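Long-range contact in phenazine biosynthesis protein, PhzF family (PDB 3EDN), which probably acts as an isomerase-type enzyme of the PhzF family, with a diaminopimelate epimerase-like fold: residues K129-I142 with F185-P199. Residues are numbered along the deposited sequence; the frame is centred on the assembly and turned at random.
Sequences KDFAGSKEELAHSI and FPSVLKEIPNASIHP
V188 sets its two methyls against the helix 135-141, and this is where the packing between the two segments centres. CG1, anti to the backbone N (chi1 175°), lies 3.7 Å from L138 CA and also meets L138 CB, while CG2 reaches the E137 carbonyl and the CB of that residue. L138 crosses V188 at about a right angle and carries its CD1 on to I197 CD1, 3.9 Å away, the two side chains sliding past each other in opposite directions. Further along, I142 slides its CD1 alongside P199 CG and brings CG2 near F185 CZ.

Two phenylalanine rings meet polar atoms at their rims. F131 points the CE1 edge at V188 O, 3.6 Å off and near the ring plane, with L189 CD2 also against CE1; G133 N of its own loop sits over one face. The F185 ring presents CE1 to S141 O in the same edge-on way, and one of its faces carries I197 CD1 of its own segment, 3.3 Å above the plane over the ring centre. S141 OG, turned between the backbone N and the carbonyl carbon (chi1 76°), both touches that ring and donates to L138 O at 2.7 Å, which keeps this hydroxyl satisfied in a buried place.

Polar links across the contact are sparse. One water accepts from S134 N and donates to V188 O, joining the loop before helix 135-141 to the V188 carbonyl. S134 itself is the N-cap, its OG accepting from E137 N. At the outer end, K129 NZ stays 4.4 Å from E191 OE2, too far for a salt bridge.

The arrangement is apolar packing within the diaminopimelate epimerase-like fold: helix 135-141 packs on the weakly bonded helical turn at about 185-188, and L138 and I142 reach strand 196-201 through I197 and P199.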
ATOM      1  N   LYS A 129     -33.167  16.982  -6.509  1.00 15.28           N
ATOM      2  CA  LYS A 129     -33.387  18.432  -6.617  1.00 18.51           C
ATOM      3  C   LYS A 129     -34.012  18.709  -7.980  1.00 18.87           C
ATOM      4  O   LYS A 129     -33.619  18.091  -8.965  1.00 17.21           O
ATOM      5  CB  LYS A 129     -32.054  19.171  -6.531  1.00 18.95           C
ATOM      6  CG  LYS A 129     -31.242  18.860  -5.295  1.00 20.73           C
ATOM      7  CD  LYS A 129     -29.910  19.625  -5.289  1.00 22.01           C
ATOM      8  CE  LYS A 129     -29.183  19.490  -3.950  1.00 23.98           C
ATOM      9  NZ  LYS A 129     -29.834  20.305  -2.864  1.00 26.36           N
ATOM     10  N   ASP A 130     -34.970  19.635  -8.069  1.00 20.45           N
ATOM     11  CA  ASP A 130     -35.557  19.953  -9.373  1.00 21.02           C
ATOM     12  C   ASP A 130     -34.540  20.653 -10.272  1.00 20.29           C
ATOM     13  O   ASP A 130     -33.677  21.380  -9.794  1.00 21.51           O
ATOM     14  CB  ASP A 130     -36.838  20.795  -9.234  1.00 23.17           C
ATOM     15  CG  ASP A 130     -38.087  19.940  -9.032  1.00 25.26           C
ATOM     16  OD1 ASP A 130     -37.971  18.732  -8.715  1.00 26.11           O
ATOM     17  OD2 ASP A 130     -39.209  20.477  -9.199  1.00 26.52           O
ATOM     18  N   PHE A 131     -34.619  20.386 -11.569  1.00 20.45           N
ATOM     19  CA  PHE A 131     -33.791  21.078 -12.536  1.00 19.95           C
ATOM     20  C   PHE A 131     -34.531  22.329 -12.962  1.00 20.17           C
ATOM     21  O   PHE A 131     -35.643  22.240 -13.485  1.00 20.01           O
ATOM     22  CB  PHE A 131     -33.519  20.184 -13.746  1.00 19.74           C
ATOM     23  CG  PHE A 131     -32.898  20.912 -14.898  1.00 18.47           C
ATOM     24  CD1 PHE A 131     -31.562  21.281 -14.860  1.00 18.84           C
ATOM     25  CD2 PHE A 131     -33.645  21.225 -16.022  1.00 18.06           C
ATOM     26  CE1 PHE A 131     -30.985  21.951 -15.919  1.00 18.36           C
ATOM     27  CE2 PHE A 131     -33.077  21.897 -17.089  1.00 18.48           C
ATOM     28  CZ  PHE A 131     -31.742  22.264 -17.038  1.00 19.13           C
ATOM     29  N   ALA A 132     -33.912  23.486 -12.741  1.00 21.52           N
ATOM     30  CA  ALA A 132     -34.580  24.757 -13.003  1.00 22.09           C
ATOM     31  C   ALA A 132     -34.009  25.502 -14.203  1.00 22.86           C
ATOM     32  O   ALA A 132     -34.411  26.637 -14.478  1.00 24.54           O
ATOM     33  CB  ALA A 132     -34.538  25.634 -11.764  1.00 22.24           C
ATOM     34  N   GLY A 133     -33.081  24.868 -14.911  1.00 21.30           N
ATOM     35  CA  GLY A 133     -32.415  25.477 -16.064  1.00 20.21           C
ATOM     36  C   GLY A 133     -33.244  25.439 -17.333  1.00 19.61           C
ATOM     37  O   GLY A 133     -34.450  25.187 -17.298  1.00 20.22           O
ATOM     38  N   SER A 134     -32.590  25.683 -18.465  1.00 19.31           N
ATOM     39  CA  SER A 134     -33.281  25.714 -19.744  1.00 19.58           C
ATOM     40  C   SER A 134     -33.388  24.328 -20.365  1.00 19.44           C
ATOM     41  O   SER A 134     -32.377  23.685 -20.645  1.00 19.22           O
ATOM     42  CB  SER A 134     -32.565  26.653 -20.717  1.00 20.53           C
ATOM     43  OG  SER A 134     -33.010  26.429 -22.043  1.00 20.57           O
ATOM     44  N   LYS A 135     -34.616  23.888 -20.620  1.00 19.84           N
ATOM     45  CA  LYS A 135     -34.843  22.578 -21.238  1.00 19.38           C
ATOM     46  C   LYS A 135     -34.321  22.528 -22.664  1.00 19.20           C
ATOM     47  O   LYS A 135     -33.779  21.512 -23.089  1.00 18.99           O
ATOM     48  CB  LYS A 135     -36.325  22.220 -21.218  1.00 20.77           C
ATOM     49  CG  LYS A 135     -36.894  22.081 -19.834  1.00 21.75           C
ATOM     50  CD  LYS A 135     -38.368  21.783 -19.891  1.00 23.64           C
ATOM     51  CE  LYS A 135     -38.982  21.827 -18.509  1.00 25.01           C
ATOM     52  NZ  LYS A 135     -40.405  21.390 -18.531  1.00 26.43           N
ATOM     53  N   GLU A 136     -34.478  23.616 -23.415  1.00 18.32           N
ATOM     54  CA  GLU A 136     -33.948  23.621 -24.773  0.50 17.82           C
ATOM     55  C   GLU A 136     -32.426  23.518 -24.780  1.00 18.31           C
ATOM     56  O   GLU A 136     -31.866  22.804 -25.608  1.00 17.99           O
ATOM     57  CB  GLU A 136     -34.421  24.830 -25.590  0.50 17.37           C
ATOM     58  CG  GLU A 136     -34.014  24.727 -27.060  0.50 16.72           C
ATOM     59  CD  GLU A 136     -34.749  25.695 -27.977  0.50 16.21           C
ATOM     60  OE1 GLU A 136     -34.800  26.904 -27.659  0.50 15.89           O
ATOM     61  OE2 GLU A 136     -35.250  25.245 -29.032  0.50 15.28           O
ATOM     62  N   GLU A 137     -31.758  24.228 -23.869  1.00 19.11           N
ATOM     63  CA  GLU A 137     -30.293  24.189 -23.804  1.00 19.26           C
ATOM     64  C   GLU A 137     -29.811  22.800 -23.395  1.00 18.55           C
ATOM     65  O   GLU A 137     -28.801  22.300 -23.909  1.00 18.65           O
ATOM     66  CB  GLU A 137     -29.739  25.235 -22.832  1.00 19.97           C
ATOM     67  CG  GLU A 137     -29.962  26.683 -23.264  1.00 22.32           C
ATOM     68  CD  GLU A 137     -29.621  26.917 -24.721  0.50 22.86           C
ATOM     69  OE1 GLU A 137     -28.500  26.559 -25.143  0.50 24.04           O
ATOM     70  OE2 GLU A 137     -30.479  27.455 -25.450  0.50 23.90           O
ATOM     71  N   LEU A 138     -30.540  22.193 -22.463  1.00 17.70           N
ATOM     72  CA  LEU A 138     -30.259  20.827 -22.039  1.00 17.07           C
ATOM     73  C   LEU A 138     -30.417  19.864 -23.207  1.00 16.82           C
ATOM     74  O   LEU A 138     -29.552  19.022 -23.452  1.00 16.27           O
ATOM     75  CB  LEU A 138     -31.192  20.440 -20.901  1.00 16.41           C
ATOM     76  CG  LEU A 138     -31.078  19.012 -20.353  1.00 16.34           C
ATOM     77  CD1 LEU A 138     -29.691  18.764 -19.788  1.00 17.17           C
ATOM     78  CD2 LEU A 138     -32.141  18.782 -19.292  1.00 16.94           C
ATOM     79  N   ALA A 139     -31.519  19.984 -23.940  1.00 16.56           N
ATOM     80  CA  ALA A 139     -31.748  19.127 -25.097  1.00 16.56           C
ATOM     81  C   ALA A 139     -30.612  19.269 -26.109  1.00 16.75           C
ATOM     82  O   ALA A 139     -30.081  18.289 -26.626  1.00 15.65           O
ATOM     83  CB  ALA A 139     -33.096  19.450 -25.735  1.00 16.77           C
ATOM     84  N   HIS A 140     -30.231  20.506 -26.389  1.00 17.47           N
ATOM     85  CA  HIS A 140     -29.175  20.758 -27.349  1.00 18.53           C
ATOM     86  C   HIS A 140     -27.831  20.160 -26.900  1.00 17.48           C
ATOM     87  O   HIS A 140     -27.030  19.715 -27.734  1.00 18.00           O
ATOM     88  CB  HIS A 140     -29.037  22.260 -27.612  1.00 19.76           C
ATOM     89  CG  HIS A 140     -30.113  22.828 -28.493  1.00 21.40           C
ATOM     90  ND1 HIS A 140     -30.289  24.187 -28.664  1.00 21.95           N
ATOM     91  CD2 HIS A 140     -31.066  22.226 -29.245  1.00 21.90           C
ATOM     92  CE1 HIS A 140     -31.300  24.393 -29.494  1.00 22.87           C
ATOM     93  NE2 HIS A 140     -31.791  23.221 -29.858  1.00 22.41           N
ATOM     94  N   SER A 141     -27.594  20.144 -25.589  1.00 17.67           N
ATOM     95  CA  SER A 141     -26.309  19.659 -25.046  1.00 16.93           C
ATOM     96  C   SER A 141     -26.125  18.167 -25.298  1.00 16.70           C
ATOM     97  O   SER A 141     -24.993  17.665 -25.296  1.00 16.29           O
ATOM     98  CB  SER A 141     -26.182  19.970 -23.548  1.00 17.01           C
ATOM     99  OG  SER A 141     -26.962  19.097 -22.756  1.00 17.56           O
ATOM    100  N   ILE A 142     -27.241  17.466 -25.495  1.00 15.60           N
ATOM    101  CA  ILE A 142     -27.203  16.049 -25.848  1.00 15.78           C
ATOM    102  C   ILE A 142     -27.631  15.786 -27.293  1.00 15.73           C
ATOM    103  O   ILE A 142     -27.989  14.667 -27.650  1.00 15.19           O
ATOM    104  CB  ILE A 142     -27.987  15.155 -24.839  1.00 15.48           C
ATOM    105  CG1 ILE A 142     -29.439  15.604 -24.648  1.00 15.76           C
ATOM    106  CG2 ILE A 142     -27.289  15.148 -23.477  1.00 16.42           C
ATOM    107  CD1 ILE A 142     -30.211  14.708 -23.660  1.00 16.45           C
ATOM    108  N   PHE A 185     -21.991  20.984 -20.562  1.00 20.78           N
ATOM    109  CA  PHE A 185     -22.869  20.635 -19.444  1.00 20.46           C
ATOM    110  C   PHE A 185     -22.858  21.646 -18.285  1.00 20.98           C
ATOM    111  O   PHE A 185     -23.923  22.042 -17.820  1.00 20.57           O
ATOM    112  CB  PHE A 185     -22.572  19.226 -18.900  1.00 18.16           C
ATOM    113  CG  PHE A 185     -22.934  18.094 -19.853  1.00 18.04           C
ATOM    114  CD1 PHE A 185     -23.635  18.322 -21.032  1.00 18.09           C
ATOM    115  CD2 PHE A 185     -22.592  16.791 -19.537  1.00 17.68           C
ATOM    116  CE1 PHE A 185     -23.953  17.271 -21.889  1.00 17.64           C
ATOM    117  CE2 PHE A 185     -22.915  15.734 -20.376  1.00 17.36           C
ATOM    118  CZ  PHE A 185     -23.593  15.965 -21.552  1.00 17.09           C
ATOM    119  N   PRO A 186     -21.664  22.057 -17.804  1.00 21.96           N
ATOM    120  CA  PRO A 186     -21.620  22.982 -16.667  1.00 22.74           C
ATOM    121  C   PRO A 186     -22.433  24.263 -16.855  1.00 24.11           C
ATOM    122  O   PRO A 186     -22.976  24.793 -15.882  1.00 24.27           O
ATOM    123  CB  PRO A 186     -20.126  23.313 -16.536  1.00 22.99           C
ATOM    124  CG  PRO A 186     -19.442  22.127 -17.088  1.00 21.76           C
ATOM    125  CD  PRO A 186     -20.310  21.680 -18.242  1.00 21.75           C
ATOM    126  N   SER A 187     -22.519  24.750 -18.092  1.00 24.82           N
ATOM    127  CA  SER A 187     -23.256  25.985 -18.363  1.00 26.63           C
ATOM    128  C   SER A 187     -24.765  25.778 -18.287  1.00 26.52           C
ATOM    129  O   SER A 187     -25.511  26.718 -17.997  1.00 27.67           O
ATOM    130  CB  SER A 187     -22.864  26.581 -19.720  1.00 27.66           C
ATOM    131  OG  SER A 187     -23.311  25.766 -20.791  1.00 29.11           O
ATOM    132  N   VAL A 188     -25.204  24.547 -18.543  1.00 25.21           N
ATOM    133  CA  VAL A 188     -26.622  24.204 -18.520  1.00 23.92           C
ATOM    134  C   VAL A 188     -27.055  23.796 -17.118  1.00 22.98           C
ATOM    135  O   VAL A 188     -28.170  24.088 -16.696  1.00 23.07           O
ATOM    136  CB  VAL A 188     -26.944  23.048 -19.495  1.00 23.83           C
ATOM    137  CG1 VAL A 188     -28.408  22.626 -19.363  1.00 24.58           C
ATOM    138  CG2 VAL A 188     -26.617  23.449 -20.936  1.00 24.13           C
ATOM    139  N   LEU A 189     -26.158  23.131 -16.399  1.00 22.19           N
ATOM    140  CA  LEU A 189     -26.465  22.579 -15.075  1.00 22.18           C
ATOM    141  C   LEU A 189     -26.011  23.489 -13.940  1.00 23.48           C
ATOM    142  O   LEU A 189     -25.090  23.144 -13.204  1.00 23.69           O
ATOM    143  CB  LEU A 189     -25.807  21.202 -14.910  1.00 20.61           C
ATOM    144  CG  LEU A 189     -26.113  20.166 -16.001  1.00 20.09           C
ATOM    145  CD1 LEU A 189     -25.292  18.900 -15.796  1.00 18.53           C
ATOM    146  CD2 LEU A 189     -27.604  19.852 -16.053  1.00 19.40           C
ATOM    147  N   LYS A 190     -26.673  24.636 -13.789  1.00 24.48           N
ATOM    148  CA  LYS A 190     -26.231  25.668 -12.841  1.00 25.58           C
ATOM    149  C   LYS A 190     -26.095  25.158 -11.405  1.00 25.07           C
ATOM    150  O   LYS A 190     -25.117  25.464 -10.710  1.00 24.89           O
ATOM    151  CB  LYS A 190     -27.192  26.859 -12.854  1.00 27.07           C
ATOM    152  CG  LYS A 190     -27.496  27.405 -14.228  1.00 29.20           C
ATOM    153  CD  LYS A 190     -26.243  27.900 -14.920  1.00 30.63           C
ATOM    154  CE  LYS A 190     -26.609  28.721 -16.143  1.00 31.69           C
ATOM    155  NZ  LYS A 190     -25.398  29.292 -16.789  1.00 33.26           N
ATOM    156  N   GLU A 191     -27.086  24.387 -10.969  1.00 23.91           N
ATOM    157  CA  GLU A 191     -27.158  23.946  -9.582  1.00 23.15           C
ATOM    158  C   GLU A 191     -26.036  22.970  -9.232  1.00 22.47           C
ATOM    159  O   GLU A 191     -25.448  23.050  -8.148  1.00 22.14           O
ATOM    160  CB  GLU A 191     -28.529  23.323  -9.293  1.00 23.77           C
ATOM    161  CG  GLU A 191     -28.700  22.804  -7.871  1.00 24.83           C
ATOM    162  CD  GLU A 191     -28.783  23.906  -6.833  0.50 25.27           C
ATOM    163  OE1 GLU A 191     -28.884  25.092  -7.211  0.50 25.38           O
ATOM    164  OE2 GLU A 191     -28.753  23.578  -5.628  0.50 25.34           O
ATOM    165  N   ILE A 192     -25.754  22.045 -10.150  1.00 21.27           N
ATOM    166  CA  ILE A 192     -24.702  21.044  -9.954  1.00 19.50           C
ATOM    167  C   ILE A 192     -23.899  20.896 -11.243  1.00 19.47           C
ATOM    168  O   ILE A 192     -24.112  19.968 -12.029  1.00 18.31           O
ATOM    169  CB  ILE A 192     -25.267  19.660  -9.536  1.00 19.08           C
ATOM    170  CG1 ILE A 192     -26.392  19.814  -8.501  1.00 18.96           C
ATOM    171  CG2 ILE A 192     -24.142  18.764  -9.018  1.00 19.18           C
ATOM    172  CD1 ILE A 192     -26.860  18.483  -7.886  1.00 18.68           C
ATOM    173  N   PRO A 193     -22.969  21.830 -11.473  1.00 19.02           N
ATOM    174  CA  PRO A 193     -22.282  21.938 -12.754  1.00 18.98           C
ATOM    175  C   PRO A 193     -21.471  20.703 -13.133  1.00 18.66           C
ATOM    176  O   PRO A 193     -21.219  20.494 -14.316  1.00 17.87           O
ATOM    177  CB  PRO A 193     -21.352  23.151 -12.560  1.00 19.03           C
ATOM    178  CG  PRO A 193     -21.865  23.858 -11.376  1.00 20.69           C
ATOM    179  CD  PRO A 193     -22.538  22.860 -10.510  1.00 19.60           C
ATOM    180  N   ASN A 194     -21.066  19.900 -12.151  1.00 18.55           N
ATOM    181  CA  ASN A 194     -20.243  18.730 -12.427  1.00 18.52           C
ATOM    182  C   ASN A 194     -21.023  17.420 -12.456  1.00 17.79           C
ATOM    183  O   ASN A 194     -20.429  16.352 -12.440  1.00 17.37           O
ATOM    184  CB  ASN A 194     -19.078  18.624 -11.430  1.00 20.63           C
ATOM    185  CG  ASN A 194     -19.520  18.171 -10.051  1.00 22.86           C
ATOM    186  OD1 ASN A 194     -20.618  18.501  -9.589  1.00 23.39           O
ATOM    187  ND2 ASN A 194     -18.654  17.412  -9.378  1.00 23.95           N
ATOM    188  N   ALA A 195     -22.353  17.502 -12.507  1.00 16.44           N
ATOM    189  CA  ALA A 195     -23.167  16.280 -12.597  1.00 14.74           C
ATOM    190  C   ALA A 195     -23.024  15.619 -13.959  1.00 13.65           C
ATOM    191  O   ALA A 195     -22.804  16.286 -14.963  1.00 14.67           O
ATOM    192  CB  ALA A 195     -24.633  16.590 -12.322  1.00 14.72           C
ATOM    193  N   SER A 196     -23.171  14.292 -13.995  1.00 12.10           N
ATOM    194  CA  SER A 196     -23.344  13.588 -15.256  1.00 11.80           C
ATOM    195  C   SER A 196     -24.796  13.772 -15.704  1.00 10.82           C
ATOM    196  O   SER A 196     -25.641  14.258 -14.935  1.00 11.53           O
ATOM    197  CB  SER A 196     -23.078  12.102 -15.048  1.00 12.94           C
ATOM    198  OG  SER A 196     -23.855  11.633 -13.960  1.00 12.26           O
ATOM    199  N   ILE A 197     -25.079  13.401 -16.950  1.00 11.46           N
ATOM    200  CA  ILE A 197     -26.436  13.451 -17.484  1.00 11.94           C
ATOM    201  C   ILE A 197     -26.891  12.064 -17.931  1.00 11.30           C
ATOM    202  O   ILE A 197     -26.219  11.409 -18.732  1.00 12.98           O
ATOM    203  CB  ILE A 197     -26.573  14.460 -18.666  1.00 12.47           C
ATOM    204  CG1 ILE A 197     -26.215  15.873 -18.186  1.00 13.90           C
ATOM    205  CG2 ILE A 197     -28.015  14.418 -19.219  1.00 12.91           C
ATOM    206  CD1 ILE A 197     -26.309  16.957 -19.269  1.00 13.41           C
ATOM    207  N   HIS A 198     -28.042  11.634 -17.405  1.00 11.08           N
ATOM    208  CA  HIS A 198     -28.512  10.282 -17.646  1.00 11.21           C
ATOM    209  C   HIS A 198     -29.948  10.265 -18.180  1.00 10.86           C
ATOM    210  O   HIS A 198     -30.917  10.105 -17.413  1.00 11.00           O
ATOM    211  CB  HIS A 198     -28.434   9.466 -16.354  1.00 10.81           C
ATOM    212  CG  HIS A 198     -28.386   7.991 -16.600  1.00 11.53           C
ATOM    213  ND1 HIS A 198     -27.218   7.265 -16.528  1.00 12.35           N
ATOM    214  CD2 HIS A 198     -29.350   7.117 -16.980  1.00 12.54           C
ATOM    215  CE1 HIS A 198     -27.469   6.000 -16.811  1.00 12.20           C
ATOM    216  NE2 HIS A 198     -28.752   5.884 -17.107  1.00 13.46           N
ATOM    217  N   PRO A 199     -30.096  10.432 -19.500  1.00 11.18           N
ATOM    218  CA  PRO A 199     -31.428  10.399 -20.103  1.00 11.55           C
ATOM    219  C   PRO A 199     -32.068   9.028 -19.962  1.00 11.21           C
ATOM    220  O   PRO A 199     -31.368   8.006 -19.944  1.00 11.56           O
ATOM    221  CB  PRO A 199     -31.159  10.727 -21.572  1.00 11.83           C
ATOM    222  CG  PRO A 199     -29.810  11.417 -21.577  1.00 11.73           C
ATOM    223  CD  PRO A 199     -29.038  10.707 -20.485  1.00 11.15           C
TER
HETATM  224  O   HOH W   1     -29.718  26.157 -18.020  1.00 27.63           O